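Local coordinates for protein mycosin-1 (Mycobacterium smegmatis, PDB 4KB5) that acts as a membrane-anchored subtilisin-like serine protease that cleaves EspB and may regulate ESX-1 (type VII) secretion and virulence, at residues A[44-49]-A[315-320]; A[194-199]-A[245-250]; A[268-273]-A[282-287]. All coordinates share one frame; numbering follows the deposited sequence.

Contact 1. Residues A[44-49]-A[315-320]; sequences PWANDY and AAYVSG
Tyr317 reaches out from helix 311-328 to meet Ala46 on the short helix 45-49, a buried helix-to-helix contact of the subtilisin-like fold. Helix 311-328 carries Ser312, the probable charge-relay serine, near its start, and Tyr317 stands about one and a half turns further on.

The contact is essentially one methyl group against the phenol end of one long side chain. Ala46 and Tyr317 point their CB atoms at each other, and their CA atoms, 9.1 Å apart, are the nearest pair between the segments. The Tyr317 ring bridges that gap: CG lies anti to the carbonyl carbon (chi1 -81°), which sends the ring outward from its helix to the alanine. Ala46 CB approaches the ring obliquely at its hydroxyl end, 3.7 Å from Tyr317 CZ. Asn47, the next residue of the short helix, lies beside the phenol end in a peripheral contact.

Apolar neighbours surround the tyrosine: Leu50 and Met122 from loops, Ile108 from helix 102-110 and Ala281 from strand 279-282. Helix 45-49 thus lies over the phenol end of a side chain that is buried in the core.

Backbone bonds shape the short helix. Pro44 occupies its N-cap position, and its turn is closed by Tyr49 N bonding to Trp45 O at 2.9 Å; Tyr49 CD1 lies in the plane of the Trp45 indole, at its edge. The tightest approach across the contact is Tyr317 OH against the Ala46 methyl carbon CB, at 3.3 Å.

Contact 2. Residues A[194-199]-A[245-250]; sequences TSLGAA and IVSPAW
This is a buried helix-to-strand contact in which Leu196, from the first turn of helix 194-206, presses one methyl against the end of strand 244-247, where the chain turns through a cis-proline in the subtilase domain. Leu196 and Pro248 have the nearest CA atoms of the two segments, 7.7 Å apart.

One branch of the leucine does the touching. Its CG is anti to the backbone N (chi1 -178°), and from there CD2 extends to the strand end, meeting Ser247 OG at 3.3 Å and Pro248 CB at 4.2 Å. The leucine and proline side chains cross obliquely; a single methyl carbon rests against a hydroxyl oxygen and a ring carbon of consecutive residues.

That hydroxyl has its polar partner elsewhere: Ser247 OG is hydrogen-bonded to Glu193 OE2, just before the helix segment, and Trp250 NE1 bonds to the same oxygen. One carboxylate oxygen therefore ties the helix start to both sides of the turn, while the leucine methyl lies against the serine oxygen.

The peptide between Ser247 and Pro248 is cis, and the bend is closed by Trp250 N bonding to Val246 O at 2.9 Å. The Trp250 indole lies back over the strand, the Ile245 CG2 methyl sitting above its ring centre at 3.5 Å from the plane.

Helix 154-171 adds the third surface, its Leu162 touching both Leu196 and Pro248, while strand 244-247 pairs antiparallel with strand 183-186 through backbone bonds of Ile245 with Tyr185 and of Ser247 with Ala183.

Contact 3. Residues A[268-273]-A[282-287]; sequences SNFSMS and PGENLT
Ser268 and Glu284 make the direct polar bond between two loops that flank strand 279-282 of the subtilisin-like core. Ser268 OG donates to Glu284 OE2 at 2.7 Å, and OE2 receives it on its anti lone pair, the one away from the other carboxylate oxygen. The glutamate chain, extended beyond CG (chi2 -177°), carries the carboxylate across to the serine. Ser268 OG is also hydrogen-bonded to Ser260 OG.

A water adds a second link. It donates to Glu284 OE2 and to Asn269 OD1, each at 2.6 Å, and accepts from Asn269 N at 3.3 Å, so both of its protons are committed. It sits at the start of the type I turn Ser268 to Ser271, which is closed by Ser271 N to Ser268 O.

The aromatic part belongs to Phe270. One face of its ring covers Ser268 CB, while its edge meets the other loop: CZ lies 3.5 Å from Gly283 O, and CE2 is 3.9 Å from Glu284 CG, both partners near the ring plane. Ring and carboxylate planes are 53° apart, the phenylalanine and glutamate running past one another in opposed senses.

With a serine hydroxyl and a water both donating to OE2, Glu284 is probably held as the anion, its negative charge probably drawn somewhat toward that oxygen, while the aromatic edge offers its weakly positive C-H groups to a backbone carbonyl.

Contacts 1 and 3 adjoin, their centres 12 Å apart: Trp45 NE1 of contact 1 lies 2.9 Å from Glu284 O of contact 3, a probable hydrogen bond, and Tyr317 CD2 packs 3.6 Å from Pro282 O. Contact 2 lies across the chain's centre from contact 1, 25 Å between their centres, but reaches contact 3 through Val246 CG2 and Met272 CE, 3.8 Å apart. The loops of contact 3 thus bridge the other two. All three lie near the probable catalytic residues: the side chains of Tyr317 and Pro248 are each about 10 Å from that of Ser312 (Gly283 about 9 Å), and that of Phe270 about 10 Å from that of His101.

Contact 1. Residues A[44-49]-A[315-320]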
ATOM      1  N   PRO A  44      -9.395  -7.000  17.698  1.00 34.94           N
ATOM      2  CA  PRO A  44      -8.036  -6.439  17.607  1.00 33.94           C
ATOM      3  C   PRO A  44      -8.093  -4.934  17.868  1.00 32.17           C
ATOM      4  O   PRO A  44      -9.115  -4.309  17.585  1.00 30.57           O
ATOM      5  CB  PRO A  44      -7.633  -6.698  16.144  1.00 33.43           C
ATOM      6  CG  PRO A  44      -8.570  -7.757  15.661  1.00 32.90           C
ATOM      7  CD  PRO A  44      -9.850  -7.553  16.410  1.00 32.85           C
ATOM      8  N   TRP A  45      -7.022  -4.365  18.407  1.00 30.98           N
ATOM      9  CA  TRP A  45      -7.038  -2.942  18.779  1.00 33.87           C
ATOM     10  C   TRP A  45      -7.375  -2.024  17.628  1.00 34.96           C
ATOM     11  O   TRP A  45      -8.096  -1.037  17.812  1.00 35.77           O
ATOM     12  CB  TRP A  45      -5.744  -2.527  19.489  1.00 32.35           C
ATOM     13  CG  TRP A  45      -4.539  -2.257  18.609  1.00 34.42           C
ATOM     14  CD1 TRP A  45      -3.475  -3.117  18.328  1.00 36.15           C
ATOM     15  CD2 TRP A  45      -4.209  -1.008  17.905  1.00 35.98           C
ATOM     16  NE1 TRP A  45      -2.556  -2.514  17.505  1.00 35.47           N
ATOM     17  CE2 TRP A  45      -2.934  -1.247  17.214  1.00 35.63           C
ATOM     18  CE3 TRP A  45      -4.827   0.242  17.773  1.00 36.05           C
ATOM     19  CZ2 TRP A  45      -2.318  -0.265  16.441  1.00 36.43           C
ATOM     20  CZ3 TRP A  45      -4.201   1.215  16.985  1.00 36.58           C
ATOM     21  CH2 TRP A  45      -2.970   0.972  16.345  1.00 35.01           C
ATOM     22  N   ALA A  46      -6.892  -2.349  16.423  1.00 32.95           N
ATOM     23  CA  ALA A  46      -7.139  -1.485  15.260  1.00 31.74           C
ATOM     24  C   ALA A  46      -8.628  -1.416  14.921  1.00 31.42           C
ATOM     25  O   ALA A  46      -9.118  -0.376  14.470  1.00 31.40           O
ATOM     26  CB  ALA A  46      -6.320  -1.944  14.052  1.00 31.81           C
ATOM     27  N   ASN A  47      -9.344  -2.520  15.143  1.00 30.17           N
ATOM     28  CA  ASN A  47     -10.787  -2.560  14.920  1.00 31.14           C
ATOM     29  C   ASN A  47     -11.549  -1.606  15.846  1.00 33.11           C
ATOM     30  O   ASN A  47     -12.518  -0.970  15.423  1.00 32.61           O
ATOM     31  CB  ASN A  47     -11.335  -3.974  15.096  1.00 32.15           C
ATOM     32  CG  ASN A  47     -10.966  -4.906  13.943  1.00 33.86           C
ATOM     33  OD1 ASN A  47     -11.847  -5.437  13.259  1.00 35.04           O
ATOM     34  ND2 ASN A  47      -9.666  -5.107  13.723  1.00 29.89           N
ATOM     35  N   ASP A  48     -11.129  -1.536  17.113  1.00 32.77           N
ATOM     36  CA  ASP A  48     -11.745  -0.612  18.073  1.00 34.83           C
ATOM     37  C   ASP A  48     -11.336   0.827  17.736  1.00 32.76           C
ATOM     38  O   ASP A  48     -12.170   1.705  17.663  1.00 35.44           O
ATOM     39  CB  ASP A  48     -11.313  -0.930  19.506  1.00 36.62           C
ATOM     40  CG  ASP A  48     -11.970  -2.190  20.066  1.00 40.40           C
ATOM     41  OD1 ASP A  48     -13.094  -2.548  19.648  1.00 41.52           O
ATOM     42  OD2 ASP A  48     -11.349  -2.806  20.957  1.00 42.50           O
ATOM     43  N   TYR A  49     -10.043   1.042  17.539  1.00 32.29           N
ATOM     44  CA  TYR A  49      -9.497   2.358  17.224  1.00 35.23           C
ATOM     45  C   TYR A  49     -10.180   3.008  16.010  1.00 34.72           C
ATOM     46  O   TYR A  49     -10.542   4.188  16.048  1.00 34.02           O
ATOM     47  CB  TYR A  49      -8.001   2.225  16.990  1.00 37.05           C
ATOM     48  CG  TYR A  49      -7.273   3.535  16.881  1.00 42.65           C
ATOM     49  CD1 TYR A  49      -6.527   4.021  17.952  1.00 43.98           C
ATOM     50  CD2 TYR A  49      -7.314   4.290  15.702  1.00 43.63           C
ATOM     51  CE1 TYR A  49      -5.843   5.223  17.855  1.00 47.23           C
ATOM     52  CE2 TYR A  49      -6.642   5.499  15.603  1.00 45.57           C
ATOM     53  CZ  TYR A  49      -5.911   5.956  16.681  1.00 46.63           C
ATOM     54  OH  TYR A  49      -5.234   7.145  16.591  1.00 52.54           O
ATOM     55  N   ALA A 315      -1.503   0.733   4.854  1.00 25.65           N
ATOM     56  CA  ALA A 315      -2.098   0.918   3.521  1.00 24.55           C
ATOM     57  C   ALA A 315      -3.315   0.031   3.320  1.00 23.12           C
ATOM     58  O   ALA A 315      -4.313   0.479   2.773  1.00 23.40           O
ATOM     59  CB  ALA A 315      -1.062   0.653   2.431  1.00 25.12           C
ATOM     60  N   ALA A 316      -3.241  -1.233   3.765  1.00 24.22           N
ATOM     61  CA  ALA A 316      -4.381  -2.154   3.676  1.00 22.67           C
ATOM     62  C   ALA A 316      -5.647  -1.614   4.363  1.00 22.93           C
ATOM     63  O   ALA A 316      -6.749  -1.688   3.812  1.00 24.08           O
ATOM     64  CB  ALA A 316      -4.005  -3.554   4.210  1.00 22.14           C
ATOM     65  N   TYR A 317      -5.512  -1.048   5.559  1.00 24.72           N
ATOM     66  CA  TYR A 317      -6.683  -0.454   6.212  1.00 24.29           C
ATOM     67  C   TYR A 317      -7.334   0.630   5.365  1.00 24.00           C
ATOM     68  O   TYR A 317      -8.560   0.699   5.257  1.00 22.77           O
ATOM     69  CB  TYR A 317      -6.322   0.105   7.591  1.00 26.03           C
ATOM     70  CG  TYR A 317      -6.278  -0.977   8.640  1.00 26.29           C
ATOM     71  CD1 TYR A 317      -7.444  -1.626   9.024  1.00 26.37           C
ATOM     72  CD2 TYR A 317      -5.071  -1.368   9.223  1.00 25.97           C
ATOM     73  CE1 TYR A 317      -7.425  -2.622   9.974  1.00 27.48           C
ATOM     74  CE2 TYR A 317      -5.042  -2.373  10.179  1.00 27.33           C
ATOM     75  CZ  TYR A 317      -6.227  -2.983  10.541  1.00 27.87           C
ATOM     76  OH  TYR A 317      -6.237  -3.983  11.459  1.00 33.69           O
ATOM     77  N   VAL A 318      -6.496   1.459   4.750  1.00 24.92           N
ATOM     78  CA  VAL A 318      -6.971   2.584   3.930  1.00 24.45           C
ATOM     79  C   VAL A 318      -7.579   2.085   2.609  1.00 23.77           C
ATOM     80  O   VAL A 318      -8.619   2.604   2.152  1.00 23.56           O
ATOM     81  CB  VAL A 318      -5.831   3.624   3.733  1.00 24.78           C
ATOM     82  CG1 VAL A 318      -6.301   4.803   2.888  1.00 25.16           C
ATOM     83  CG2 VAL A 318      -5.347   4.128   5.087  1.00 23.67           C
ATOM     84  N   SER A 319      -6.975   1.042   2.023  1.00 24.01           N
ATOM     85  CA  SER A 319      -7.605   0.371   0.870  1.00 23.69           C
ATOM     86  C   SER A 319      -8.958  -0.189   1.233  1.00 23.55           C
ATOM     87  O   SER A 319      -9.919  -0.049   0.472  1.00 24.23           O
ATOM     88  CB  SER A 319      -6.728  -0.758   0.309  1.00 24.21           C
ATOM     89  OG  SER A 319      -5.558  -0.226  -0.265  1.00 24.65           O
ATOM     90  N   GLY A 320      -9.046  -0.843   2.388  1.00 24.75           N
ATOM     91  CA  GLY A 320     -10.364  -1.296   2.868  1.00 24.02           C
ATOM     92  C   GLY A 320     -11.352  -0.144   2.979  1.00 24.57           C
ATOM     93  O   GLY A 320     -12.518  -0.261   2.576  1.00 24.87           O
TER

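Contact 2. Residues A[194-199]-A[245-250]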
ATOM      1  N   THR A 194       9.641   6.107 -15.765  1.00 36.47           N
ATOM      2  CA  THR A 194       8.599   6.673 -16.612  1.00 34.99           C
ATOM      3  C   THR A 194       7.453   5.699 -16.878  1.00 34.95           C
ATOM      4  O   THR A 194       6.314   6.130 -17.076  1.00 33.09           O
ATOM      5  CB  THR A 194       9.142   7.245 -17.952  1.00 38.90           C
ATOM      6  OG1 THR A 194       9.923   6.254 -18.619  1.00 42.33           O
ATOM      7  CG2 THR A 194      10.014   8.475 -17.721  1.00 39.38           C
ATOM      8  N   SER A 195       7.741   4.396 -16.896  1.00 33.02           N
ATOM      9  CA  SER A 195       6.673   3.426 -17.149  1.00 33.64           C
ATOM     10  C   SER A 195       5.742   3.326 -15.939  1.00 30.96           C
ATOM     11  O   SER A 195       4.536   3.149 -16.105  1.00 33.06           O
ATOM     12  CB  SER A 195       7.214   2.040 -17.548  1.00 32.03           C
ATOM     13  OG  SER A 195       7.925   1.454 -16.473  1.00 32.02           O
ATOM     14  N   LEU A 196       6.293   3.476 -14.739  1.00 31.10           N
ATOM     15  CA  LEU A 196       5.479   3.436 -13.504  1.00 31.61           C
ATOM     16  C   LEU A 196       4.541   4.637 -13.410  1.00 31.47           C
ATOM     17  O   LEU A 196       3.340   4.474 -13.176  1.00 32.84           O
ATOM     18  CB  LEU A 196       6.356   3.335 -12.254  1.00 29.81           C
ATOM     19  CG  LEU A 196       5.636   3.238 -10.894  1.00 29.18           C
ATOM     20  CD1 LEU A 196       4.586   2.124 -10.859  1.00 28.46           C
ATOM     21  CD2 LEU A 196       6.653   3.048  -9.780  1.00 29.15           C
ATOM     22  N   GLY A 197       5.083   5.839 -13.625  1.00 33.54           N
ATOM     23  CA  GLY A 197       4.256   7.054 -13.666  1.00 30.65           C
ATOM     24  C   GLY A 197       3.159   6.929 -14.708  1.00 31.09           C
ATOM     25  O   GLY A 197       2.005   7.293 -14.462  1.00 29.37           O
ATOM     26  N   ALA A 198       3.507   6.391 -15.880  1.00 30.72           N
ATOM     27  CA  ALA A 198       2.501   6.192 -16.932  1.00 30.27           C
ATOM     28  C   ALA A 198       1.436   5.144 -16.545  1.00 28.95           C
ATOM     29  O   ALA A 198       0.242   5.319 -16.810  1.00 30.05           O
ATOM     30  CB  ALA A 198       3.181   5.813 -18.250  1.00 30.09           C
ATOM     31  N   ALA A 199       1.864   4.044 -15.933  1.00 29.84           N
ATOM     32  CA  ALA A 199       0.916   2.993 -15.516  1.00 29.08           C
ATOM     33  C   ALA A 199      -0.083   3.525 -14.458  1.00 27.69           C
ATOM     34  O   ALA A 199      -1.293   3.259 -14.520  1.00 28.54           O
ATOM     35  CB  ALA A 199       1.681   1.782 -14.982  1.00 28.67           C
ATOM     36  N   ILE A 245      14.394   8.758  -2.262  1.00 30.38           N
ATOM     37  CA  ILE A 245      13.169   8.694  -3.039  1.00 30.22           C
ATOM     38  C   ILE A 245      12.468   7.382  -2.690  1.00 31.42           C
ATOM     39  O   ILE A 245      13.124   6.337  -2.610  1.00 30.01           O
ATOM     40  CB  ILE A 245      13.457   8.727  -4.556  1.00 30.45           C
ATOM     41  CG1 ILE A 245      14.112  10.066  -4.945  1.00 32.49           C
ATOM     42  CG2 ILE A 245      12.174   8.464  -5.358  1.00 31.02           C
ATOM     43  CD1 ILE A 245      14.822  10.069  -6.296  1.00 32.84           C
ATOM     44  N   VAL A 246      11.153   7.444  -2.483  1.00 28.81           N
ATOM     45  CA  VAL A 246      10.339   6.241  -2.281  1.00 28.55           C
ATOM     46  C   VAL A 246       9.235   6.241  -3.322  1.00 27.71           C
ATOM     47  O   VAL A 246       8.447   7.185  -3.393  1.00 27.73           O
ATOM     48  CB  VAL A 246       9.692   6.176  -0.874  1.00 28.17           C
ATOM     49  CG1 VAL A 246       8.877   4.887  -0.713  1.00 27.99           C
ATOM     50  CG2 VAL A 246      10.745   6.291   0.223  1.00 28.09           C
ATOM     51  N   SER A 247       9.186   5.177  -4.116  1.00 26.29           N
ATOM     52  CA  SER A 247       8.232   5.051  -5.204  1.00 26.99           C
ATOM     53  C   SER A 247       7.498   3.713  -5.109  1.00 28.05           C
ATOM     54  O   SER A 247       8.125   2.692  -4.813  1.00 28.45           O
ATOM     55  CB  SER A 247       8.958   5.153  -6.542  1.00 26.28           C
ATOM     56  OG  SER A 247       8.020   5.147  -7.594  1.00 27.83           O
ATOM     57  N   PRO A 248       6.173   3.700  -5.390  1.00 28.12           N
ATOM     58  CA  PRO A 248       5.359   4.784  -5.936  1.00 26.92           C
ATOM     59  C   PRO A 248       4.862   5.846  -4.941  1.00 28.37           C
ATOM     60  O   PRO A 248       4.050   6.715  -5.322  1.00 26.82           O
ATOM     61  CB  PRO A 248       4.170   4.039  -6.558  1.00 28.11           C
ATOM     62  CG  PRO A 248       4.023   2.801  -5.733  1.00 27.06           C
ATOM     63  CD  PRO A 248       5.389   2.463  -5.200  1.00 27.31           C
ATOM     64  N   ALA A 249       5.348   5.796  -3.700  1.00 26.96           N
ATOM     65  CA  ALA A 249       4.933   6.752  -2.673  1.00 27.27           C
ATOM     66  C   ALA A 249       4.951   8.197  -3.183  1.00 28.19           C
ATOM     67  O   ALA A 249       4.026   8.979  -2.909  1.00 27.50           O
ATOM     68  CB  ALA A 249       5.812   6.610  -1.429  1.00 26.75           C
ATOM     69  N   TRP A 250       5.974   8.543  -3.964  1.00 26.70           N
ATOM     70  CA  TRP A 250       6.132   9.937  -4.383  1.00 27.87           C
ATOM     71  C   TRP A 250       5.227  10.422  -5.492  1.00 28.84           C
ATOM     72  O   TRP A 250       5.317  11.586  -5.872  1.00 29.61           O
ATOM     73  CB  TRP A 250       7.595  10.298  -4.635  1.00 27.74           C
ATOM     74  CG  TRP A 250       8.189   9.760  -5.916  1.00 30.08           C
ATOM     75  CD1 TRP A 250       7.797   8.628  -6.647  1.00 29.39           C
ATOM     76  CD2 TRP A 250       9.358  10.291  -6.637  1.00 30.46           C
ATOM     77  NE1 TRP A 250       8.606   8.451  -7.748  1.00 30.90           N
ATOM     78  CE2 TRP A 250       9.567   9.406  -7.798  1.00 31.63           C
ATOM     79  CE3 TRP A 250      10.220  11.369  -6.444  1.00 30.96           C
ATOM     80  CZ2 TRP A 250      10.591   9.622  -8.717  1.00 32.23           C
ATOM     81  CZ3 TRP A 250      11.246  11.578  -7.376  1.00 32.96           C
ATOM     82  CH2 TRP A 250      11.427  10.722  -8.484  1.00 32.03           C
TER

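Contact 3. Residues A[268-273]-A[282-287]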
ATOM      1  N   SER A 268       4.848   5.703  13.803  1.00 38.40           N
ATOM      2  CA  SER A 268       5.810   4.641  14.094  1.00 35.76           C
ATOM      3  C   SER A 268       7.224   5.042  13.713  1.00 36.48           C
ATOM      4  O   SER A 268       7.449   5.655  12.671  1.00 34.39           O
ATOM      5  CB  SER A 268       5.441   3.358  13.345  1.00 33.97           C
ATOM      6  OG  SER A 268       4.079   3.024  13.563  1.00 33.60           O
ATOM      7  N   ASN A 269       8.181   4.651  14.543  1.00 38.08           N
ATOM      8  CA  ASN A 269       9.593   4.924  14.293  1.00 41.40           C
ATOM      9  C   ASN A 269      10.110   4.396  12.956  1.00 39.71           C
ATOM     10  O   ASN A 269      11.050   4.952  12.408  1.00 41.08           O
ATOM     11  CB  ASN A 269      10.469   4.401  15.446  1.00 48.50           C
ATOM     12  CG  ASN A 269      10.335   2.892  15.658  1.00 56.56           C
ATOM     13  OD1 ASN A 269       9.637   2.446  16.570  1.00 64.27           O
ATOM     14  ND2 ASN A 269      11.008   2.103  14.821  1.00 58.21           N
ATOM     15  N   PHE A 270       9.494   3.332  12.432  1.00 35.86           N
ATOM     16  CA  PHE A 270       9.979   2.683  11.213  1.00 33.84           C
ATOM     17  C   PHE A 270       9.329   3.249   9.923  1.00 33.45           C
ATOM     18  O   PHE A 270       9.774   2.934   8.828  1.00 35.01           O
ATOM     19  CB  PHE A 270       9.771   1.156  11.308  1.00 33.14           C
ATOM     20  CG  PHE A 270       8.322   0.754  11.501  1.00 34.28           C
ATOM     21  CD1 PHE A 270       7.415   0.804  10.433  1.00 30.82           C
ATOM     22  CD2 PHE A 270       7.855   0.362  12.755  1.00 32.31           C
ATOM     23  CE1 PHE A 270       6.084   0.464  10.611  1.00 31.35           C
ATOM     24  CE2 PHE A 270       6.519   0.020  12.935  1.00 32.07           C
ATOM     25  CZ  PHE A 270       5.635   0.072  11.868  1.00 31.86           C
ATOM     26  N   SER A 271       8.292   4.078  10.062  1.00 32.22           N
ATOM     27  CA  SER A 271       7.523   4.612   8.920  1.00 31.65           C
ATOM     28  C   SER A 271       8.364   5.626   8.134  1.00 31.80           C
ATOM     29  O   SER A 271       8.889   6.565   8.714  1.00 31.48           O
ATOM     30  CB  SER A 271       6.236   5.274   9.431  1.00 28.91           C
ATOM     31  OG  SER A 271       5.221   5.358   8.441  1.00 30.08           O
ATOM     32  N   MET A 272       8.525   5.429   6.825  1.00 32.20           N
ATOM     33  CA  MET A 272       9.330   6.370   6.035  1.00 32.15           C
ATOM     34  C   MET A 272       8.635   7.728   5.894  1.00 30.84           C
ATOM     35  O   MET A 272       7.465   7.800   5.490  1.00 32.23           O
ATOM     36  CB  MET A 272       9.672   5.795   4.659  1.00 32.36           C
ATOM     37  CG  MET A 272      10.847   4.833   4.675  1.00 35.50           C
ATOM     38  SD  MET A 272      12.459   5.613   4.938  1.00 38.09           S
ATOM     39  CE  MET A 272      12.517   6.781   3.578  1.00 37.01           C
ATOM     40  N   SER A 273       9.342   8.800   6.239  1.00 29.13           N
ATOM     41  CA  SER A 273       8.772  10.141   6.090  1.00 30.73           C
ATOM     42  C   SER A 273       9.146  10.779   4.753  1.00 31.42           C
ATOM     43  O   SER A 273      10.147  10.405   4.118  1.00 30.70           O
ATOM     44  CB  SER A 273       9.192  11.059   7.235  1.00 30.08           C
ATOM     45  OG  SER A 273      10.520  11.513   7.046  1.00 32.92           O
ATOM     46  N   PRO A 282      -3.289   2.351  11.574  1.00 28.71           N
ATOM     47  CA  PRO A 282      -2.625   1.401  12.462  1.00 29.46           C
ATOM     48  C   PRO A 282      -1.660   0.514  11.684  1.00 30.81           C
ATOM     49  O   PRO A 282      -2.010   0.009  10.613  1.00 31.16           O
ATOM     50  CB  PRO A 282      -3.788   0.560  12.984  1.00 29.53           C
ATOM     51  CG  PRO A 282      -4.924   1.511  13.039  1.00 29.47           C
ATOM     52  CD  PRO A 282      -4.732   2.449  11.861  1.00 28.27           C
ATOM     53  N   GLY A 283      -0.458   0.344  12.220  1.00 31.21           N
ATOM     54  CA  GLY A 283       0.575  -0.426  11.561  1.00 32.60           C
ATOM     55  C   GLY A 283       1.473  -1.161  12.541  1.00 35.03           C
ATOM     56  O   GLY A 283       2.546  -1.648  12.160  1.00 38.49           O
ATOM     57  N   GLU A 284       1.024  -1.266  13.793  1.00 35.39           N
ATOM     58  CA  GLU A 284       1.817  -1.939  14.845  1.00 37.82           C
ATOM     59  C   GLU A 284       1.015  -2.979  15.611  1.00 34.50           C
ATOM     60  O   GLU A 284      -0.177  -2.782  15.861  1.00 32.51           O
ATOM     61  CB  GLU A 284       2.369  -0.930  15.849  1.00 39.28           C
ATOM     62  CG  GLU A 284       3.487  -0.052  15.317  1.00 41.88           C
ATOM     63  CD  GLU A 284       4.043   0.881  16.379  1.00 45.36           C
ATOM     64  OE1 GLU A 284       4.015   0.506  17.577  1.00 48.58           O
ATOM     65  OE2 GLU A 284       4.498   1.994  16.024  1.00 44.11           O
ATOM     66  N   ASN A 285       1.671  -4.086  15.978  1.00 35.84           N
ATOM     67  CA  ASN A 285       1.038  -5.135  16.808  1.00 35.06           C
ATOM     68  C   ASN A 285      -0.334  -5.519  16.285  1.00 31.78           C
ATOM     69  O   ASN A 285      -1.302  -5.591  17.052  1.00 31.61           O
ATOM     70  CB  ASN A 285       0.900  -4.651  18.260  1.00 36.72           C
ATOM     71  CG  ASN A 285       2.227  -4.266  18.872  1.00 40.59           C
ATOM     72  OD1 ASN A 285       3.177  -5.045  18.850  1.00 43.24           O
ATOM     73  ND2 ASN A 285       2.303  -3.059  19.415  1.00 42.14           N
ATOM     74  N   LEU A 286      -0.433  -5.751  14.981  1.00 29.56           N
ATOM     75  CA  LEU A 286      -1.737  -6.021  14.375  1.00 29.89           C
ATOM     76  C   LEU A 286      -2.116  -7.481  14.475  1.00 29.09           C
ATOM     77  O   LEU A 286      -1.269  -8.339  14.726  1.00 27.81           O
ATOM     78  CB  LEU A 286      -1.754  -5.594  12.901  1.00 29.35           C
ATOM     79  CG  LEU A 286      -1.334  -4.143  12.635  1.00 29.90           C
ATOM     80  CD1 LEU A 286      -1.305  -3.922  11.133  1.00 28.69           C
ATOM     81  CD2 LEU A 286      -2.290  -3.186  13.326  1.00 26.48           C
ATOM     82  N   THR A 287      -3.405  -7.736  14.273  1.00 30.02           N
ATOM     83  CA  THR A 287      -3.925  -9.078  14.078  1.00 31.25           C
ATOM     84  C   THR A 287      -4.417  -9.206  12.642  1.00 31.75           C
ATOM     85  O   THR A 287      -5.060  -8.295  12.113  1.00 29.55           O
ATOM     86  CB  THR A 287      -5.088  -9.363  15.048  1.00 31.74           C
ATOM     87  OG1 THR A 287      -4.609  -9.214  16.385  1.00 32.74           O
ATOM     88  CG2 THR A 287      -5.641 -10.798  14.878  1.00 32.23           C
TER
HETATM   89  O   HOH W   1       7.053   2.310  16.570  1.00 49.67           O